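Local coordinates for protein chemotactic transducer PctC (Pseudomonas aeruginosa, PDB 5LTV) that binds gamma-aminobutyrate in a Cache-type sensor domain and, as a chemotactic transducer, probably signals its presence to the chemotaxis machinery, at residues 62-67 with 151-156; 94-99 with 163-168. All coordinates share one frame; numbering follows the deposited sequence. Where two conformers were deposited one is given.

Contact 1 of 2, residues 62-67 with 151-156; sequences GLASQL and MSLPVR
Ala64 and Val155 meet without any flat side chain between the segments; the peptide carbonyl of Ala64 is the nearest planar group to Val155 CG1, which comes to Ala64 O at 3.9 Å. Everything else is aliphatic. Ala64 CB points at the strand and meets the forked end of Leu153, with CD1 at 3.5 Å and CD2 almost as near, while Val155 CG2 closes on the same methyl at 4.0 Å. Leu153 presents both branches because its CG sits between its own backbone N and carbonyl carbon (chi1 46°), with a chi2 of 13° that is close to eclipsed. Val155 works as a two-pronged side chain: CG1, anti to the backbone N, reaches Leu67, and CG2 turns to Ala64. Leu67 answers chiefly with its CB, 3.8 Å from Val155 CG1.

The helix 62-67 runs nearly parallel to strand 151-156, the axes 7.9 Å apart and inclined by 15°. The small Ala64 allows this approach, its CA coming 5.6 Å from Val155 CA. Leu153 and Val155 both turn toward the helix, Pro154 between them away from it. This is the long N-terminal helix 34-68 of the Cache domain lying against the sheet that carries the ligand pocket; earlier turns extend the packing, Val60 against Leu153 and Met57 against Met151. On the helix side turned from the strand, Ser65 OG bonds to Gly62 O from above its carbonyl plane, and the backbone N of Gln66 bonds to that oxygen from the same face.

Across the interface the contact is made by methyl and methylene groups, so helix and strand are held by shape and burial of apolar surface, while Gln66 N and Leu67 N bond within the helix and Leu153 and Val155 pair with strand 160-170.

Contact 2 of 2, residues 94-99 with 163-168; sequences VYLGEA and GVAAGD. With ABU (gamma-amino-butanoic acid), chain H.
Tyr95 and Asp168 meet beside the amine of gamma-aminobutyrate, where strands 93-98 and 160-170 are neighbours in the five-stranded antiparallel sheet (order 2-1-5-4-3) of the PAS-like Cache fold. Asp168 OD2 accepts from two donors: the ligand N at 2.8 Å and Tyr95 OH at 2.9 Å. The phenol meets OD2 on its anti side, 32° out of the carboxylate plane, and the two side chains cross at about a right angle. Ligand atom CB lies over one face of the Tyr95 ring; over the opposite face, toward the rim, is Ala166 O, with the Asp168 carboxyl group at the ring edge. A carboxylate here would be expected to balance the positive charge of the ligand's ammonium group.

What positions this pair comes next. With CG between its backbone N and carbonyl carbon (chi1 40°), the Tyr95 ring folds back across the neighbouring strand, where its CE2 rests on Ala166 CB at 3.6 Å. Trp123, itself a ligand partner, meets the ring edge-to-face. The other carboxylate oxygen, Asp168 OD1, is bonded to Ser93 OG, so both oxygens are held.

Behind the pocket, the strands pair in regular register. Tyr95 with Ala166 and Gly97 with Val164 are hydrogen-bonded pairs, Val94 with Gly167 and Leu96 with Ala165 non-hydrogen-bonded ones. Tyr95, Val164 and Ala166 look to the ligand face. Val94, Leu96 and Ala165 take the other, where Leu96 CD1 lies loosely by Ala165 CB and helix 75-82 covers Val94 and Leu96. Tyr95 is thus gripped through its own backbone: its N bonds to Ala166 O, and Ala166 N returns the bond to Tyr95 O. At the far end, where Glu98 pairs with Gly163, Gly163 CA makes a CA-H...O contact with Gly97 O at 3.0 Å.

How the contacts relate
Both contacts are buried and reach the same sheet: strand 147-157 of contact 1 is the neighbour of strand 160-170 of contact 2, and their centres lie about 8 Å apart. Probable backbone hydrogen bonds join them, Met151 N to Gly167 O and Val155 N to Gly163 O, each 2.9 Å. Side chains join them too, with Val155 CG2 against Ala165 CB at 3.4 Å. Their chemistry follows their place. Contact 1, on the helix 34-68 side, is apolar packing between two kinds of secondary structure, the side chain of Leu153 about 14 Å from the ligand. Contact 2 is strand pairing by backbone bonds, with a polar cluster at one end that binds the ligand amine.

Contact 1 of 2, residues 62-67 with 151-156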
# COMPACT_ATOMS: atom_id res chain seq x y z
N GLY A 62 14.40 -4.20 -1.69
CA GLY A 62 15.56 -5.01 -1.33
C GLY A 62 15.27 -6.50 -1.43
O GLY A 62 16.19 -7.31 -1.67
N LEU A 63 13.99 -6.88 -1.27
CA LEU A 63 13.59 -8.27 -1.42
C LEU A 63 13.77 -8.70 -2.87
O LEU A 63 14.30 -9.78 -3.15
CB LEU A 63 12.13 -8.47 -0.99
CG LEU A 63 11.48 -9.85 -1.28
CD1 LEU A 63 12.34 -11.00 -0.78
CD2 LEU A 63 10.10 -9.98 -0.59
N ALA A 64 13.35 -7.85 -3.80
CA ALA A 64 13.56 -8.12 -5.22
C ALA A 64 15.04 -8.24 -5.56
O ALA A 64 15.45 -9.17 -6.27
CB ALA A 64 12.91 -7.03 -6.07
N SER A 65 15.87 -7.29 -5.10
CA SER A 65 17.30 -7.41 -5.40
C SER A 65 17.91 -8.66 -4.76
O SER A 65 18.71 -9.35 -5.39
CB SER A 65 18.06 -6.15 -4.99
OG SER A 65 17.88 -5.83 -3.63
N GLN A 66 17.55 -8.97 -3.51
CA GLN A 66 18.02 -10.22 -2.91
C GLN A 66 17.69 -11.43 -3.76
O GLN A 66 18.52 -12.34 -3.89
CB GLN A 66 17.38 -10.43 -1.57
CG GLN A 66 18.00 -9.87 -0.41
CD GLN A 66 17.08 -10.11 0.71
OE1 GLN A 66 17.05 -11.20 1.24
NE2 GLN A 66 16.36 -9.08 1.12
N LEU A 67 16.46 -11.50 -4.28
CA LEU A 67 16.04 -12.67 -5.05
C LEU A 67 16.73 -12.72 -6.41
O LEU A 67 17.11 -13.81 -6.86
CB LEU A 67 14.52 -12.69 -5.24
CG LEU A 67 13.68 -12.87 -3.98
CD1 LEU A 67 12.22 -12.53 -4.23
CD2 LEU A 67 13.81 -14.27 -3.54
N MET A 151 2.75 -3.60 -1.92
CA MET A 151 3.79 -3.02 -2.74
C MET A 151 4.44 -4.16 -3.50
O MET A 151 4.84 -5.15 -2.89
CB MET A 151 4.80 -2.32 -1.87
CG MET A 151 4.29 -1.04 -1.32
SD MET A 151 5.24 -0.58 0.16
CE MET A 151 4.41 0.97 0.63
N SER A 152 4.51 -4.04 -4.83
CA SER A 152 4.93 -5.18 -5.66
C SER A 152 5.79 -4.72 -6.83
O SER A 152 5.69 -3.57 -7.29
CB SER A 152 3.72 -6.00 -6.20
OG SER A 152 2.85 -5.21 -7.04
N LEU A 153 6.66 -5.62 -7.30
CA LEU A 153 7.51 -5.29 -8.43
C LEU A 153 8.03 -6.58 -9.08
O LEU A 153 8.23 -7.58 -8.38
CB LEU A 153 8.68 -4.38 -8.02
CG LEU A 153 9.62 -4.51 -6.81
CD1 LEU A 153 9.59 -5.83 -6.06
CD2 LEU A 153 11.05 -4.18 -7.26
N PRO A 154 8.29 -6.55 -10.39
CA PRO A 154 8.85 -7.74 -11.06
C PRO A 154 10.22 -8.06 -10.52
O PRO A 154 10.96 -7.19 -10.07
CB PRO A 154 8.92 -7.32 -12.53
CG PRO A 154 7.97 -6.07 -12.60
CD PRO A 154 8.19 -5.39 -11.30
N VAL A 155 10.55 -9.35 -10.55
CA VAL A 155 11.87 -9.90 -10.22
C VAL A 155 12.38 -10.67 -11.43
O VAL A 155 11.73 -11.62 -11.90
CB VAL A 155 11.80 -10.85 -9.00
CG1 VAL A 155 13.22 -11.34 -8.59
CG2 VAL A 155 11.08 -10.16 -7.84
N ARG A 156 13.51 -10.25 -11.97
CA ARG A 156 14.18 -10.96 -13.04
C ARG A 156 15.45 -11.61 -12.49
O ARG A 156 16.04 -11.12 -11.52
CB ARG A 156 14.52 -10.03 -14.23
CG ARG A 156 13.30 -9.59 -15.09
CD ARG A 156 13.68 -8.51 -16.13
NE ARG A 156 12.55 -8.05 -16.96
CZ ARG A 156 11.69 -7.08 -16.61
NH1 ARG A 156 11.81 -6.45 -15.44
NH2 ARG A 156 10.70 -6.75 -17.43

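Contact 2 of 2, residues 94-99 with 163-168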
# COMPACT_ATOMS: atom_id res chain seq x y z
N VAL A 94 5.09 -11.25 3.09
CA VAL A 94 5.86 -11.04 1.88
C VAL A 94 5.73 -12.31 1.05
O VAL A 94 5.45 -13.40 1.59
CB VAL A 94 7.34 -10.70 2.16
CG1 VAL A 94 7.45 -9.39 2.87
CG2 VAL A 94 8.01 -11.81 3.00
N TYR A 95 5.93 -12.17 -0.26
CA TYR A 95 5.63 -13.29 -1.13
C TYR A 95 6.17 -13.07 -2.53
O TYR A 95 6.42 -11.95 -2.97
CB TYR A 95 4.13 -13.59 -1.20
CG TYR A 95 3.16 -12.43 -1.25
CD1 TYR A 95 2.68 -11.86 -0.07
CD2 TYR A 95 2.65 -11.96 -2.47
CE1 TYR A 95 1.74 -10.80 -0.10
CE2 TYR A 95 1.69 -10.92 -2.51
CZ TYR A 95 1.25 -10.35 -1.33
OH TYR A 95 0.32 -9.32 -1.33
N LEU A 96 6.35 -14.20 -3.22
CA LEU A 96 6.80 -14.26 -4.60
C LEU A 96 5.81 -15.12 -5.37
O LEU A 96 5.63 -16.30 -5.05
CB LEU A 96 8.21 -14.87 -4.71
CG LEU A 96 8.71 -15.14 -6.15
CD1 LEU A 96 9.11 -13.84 -6.87
CD2 LEU A 96 9.90 -16.09 -6.11
N GLY A 97 5.17 -14.53 -6.38
CA GLY A 97 4.36 -15.28 -7.31
C GLY A 97 5.24 -15.50 -8.52
O GLY A 97 5.78 -14.54 -9.08
N GLU A 98 5.43 -16.78 -8.88
CA GLU A 98 6.36 -17.17 -9.95
C GLU A 98 5.65 -17.27 -11.29
O GLU A 98 4.53 -17.75 -11.38
CB GLU A 98 7.05 -18.50 -9.61
CG GLU A 98 8.08 -18.34 -8.50
CD GLU A 98 8.83 -19.62 -8.16
OE1 GLU A 98 8.86 -19.99 -6.96
OE2 GLU A 98 9.43 -20.23 -9.07
N ALA A 99 6.35 -16.85 -12.35
CA ALA A 99 5.76 -16.77 -13.70
C ALA A 99 5.57 -18.14 -14.34
O ALA A 99 4.57 -18.37 -15.03
CB ALA A 99 6.64 -15.89 -14.58
N GLY A 163 9.23 -13.67 -11.40
CA GLY A 163 7.83 -13.49 -11.07
C GLY A 163 7.63 -12.08 -10.55
O GLY A 163 8.31 -11.15 -10.99
N VAL A 164 6.71 -11.96 -9.59
CA VAL A 164 6.46 -10.70 -8.91
C VAL A 164 6.64 -10.88 -7.41
O VAL A 164 6.02 -11.77 -6.81
CB VAL A 164 5.06 -10.15 -9.24
CG1 VAL A 164 4.72 -8.98 -8.33
CG2 VAL A 164 5.03 -9.76 -10.71
N ALA A 165 7.46 -10.03 -6.80
CA ALA A 165 7.65 -10.04 -5.36
C ALA A 165 6.84 -8.90 -4.76
O ALA A 165 6.67 -7.86 -5.39
CB ALA A 165 9.13 -9.91 -5.01
N ALA A 166 6.26 -9.15 -3.58
CA ALA A 166 5.42 -8.16 -2.91
C ALA A 166 5.54 -8.28 -1.38
O ALA A 166 5.94 -9.30 -0.85
CB ALA A 166 3.95 -8.29 -3.28
N GLY A 167 5.16 -7.19 -0.71
CA GLY A 167 4.72 -7.27 0.68
C GLY A 167 3.42 -6.52 0.86
O GLY A 167 3.17 -5.51 0.23
N ASP A 168 2.57 -7.04 1.74
CA ASP A 168 1.34 -6.31 2.00
C ASP A 168 1.24 -5.93 3.48
O ASP A 168 1.95 -6.47 4.34
CB ASP A 168 0.11 -7.09 1.54
CG ASP A 168 0.03 -8.48 2.15
OD1 ASP A 168 0.39 -8.66 3.33
OD2 ASP A 168 -0.40 -9.41 1.43
N ABU H . -0.98 -12.16 1.50
CD ABU H . -2.16 -11.96 0.61
CB ABU H . -2.07 -12.77 -0.66
CG ABU H . -2.28 -11.95 -1.92
C ABU H . -3.61 -11.95 -2.65
O ABU H . -4.62 -11.49 -2.05
OXT ABU H . -3.63 -12.35 -3.85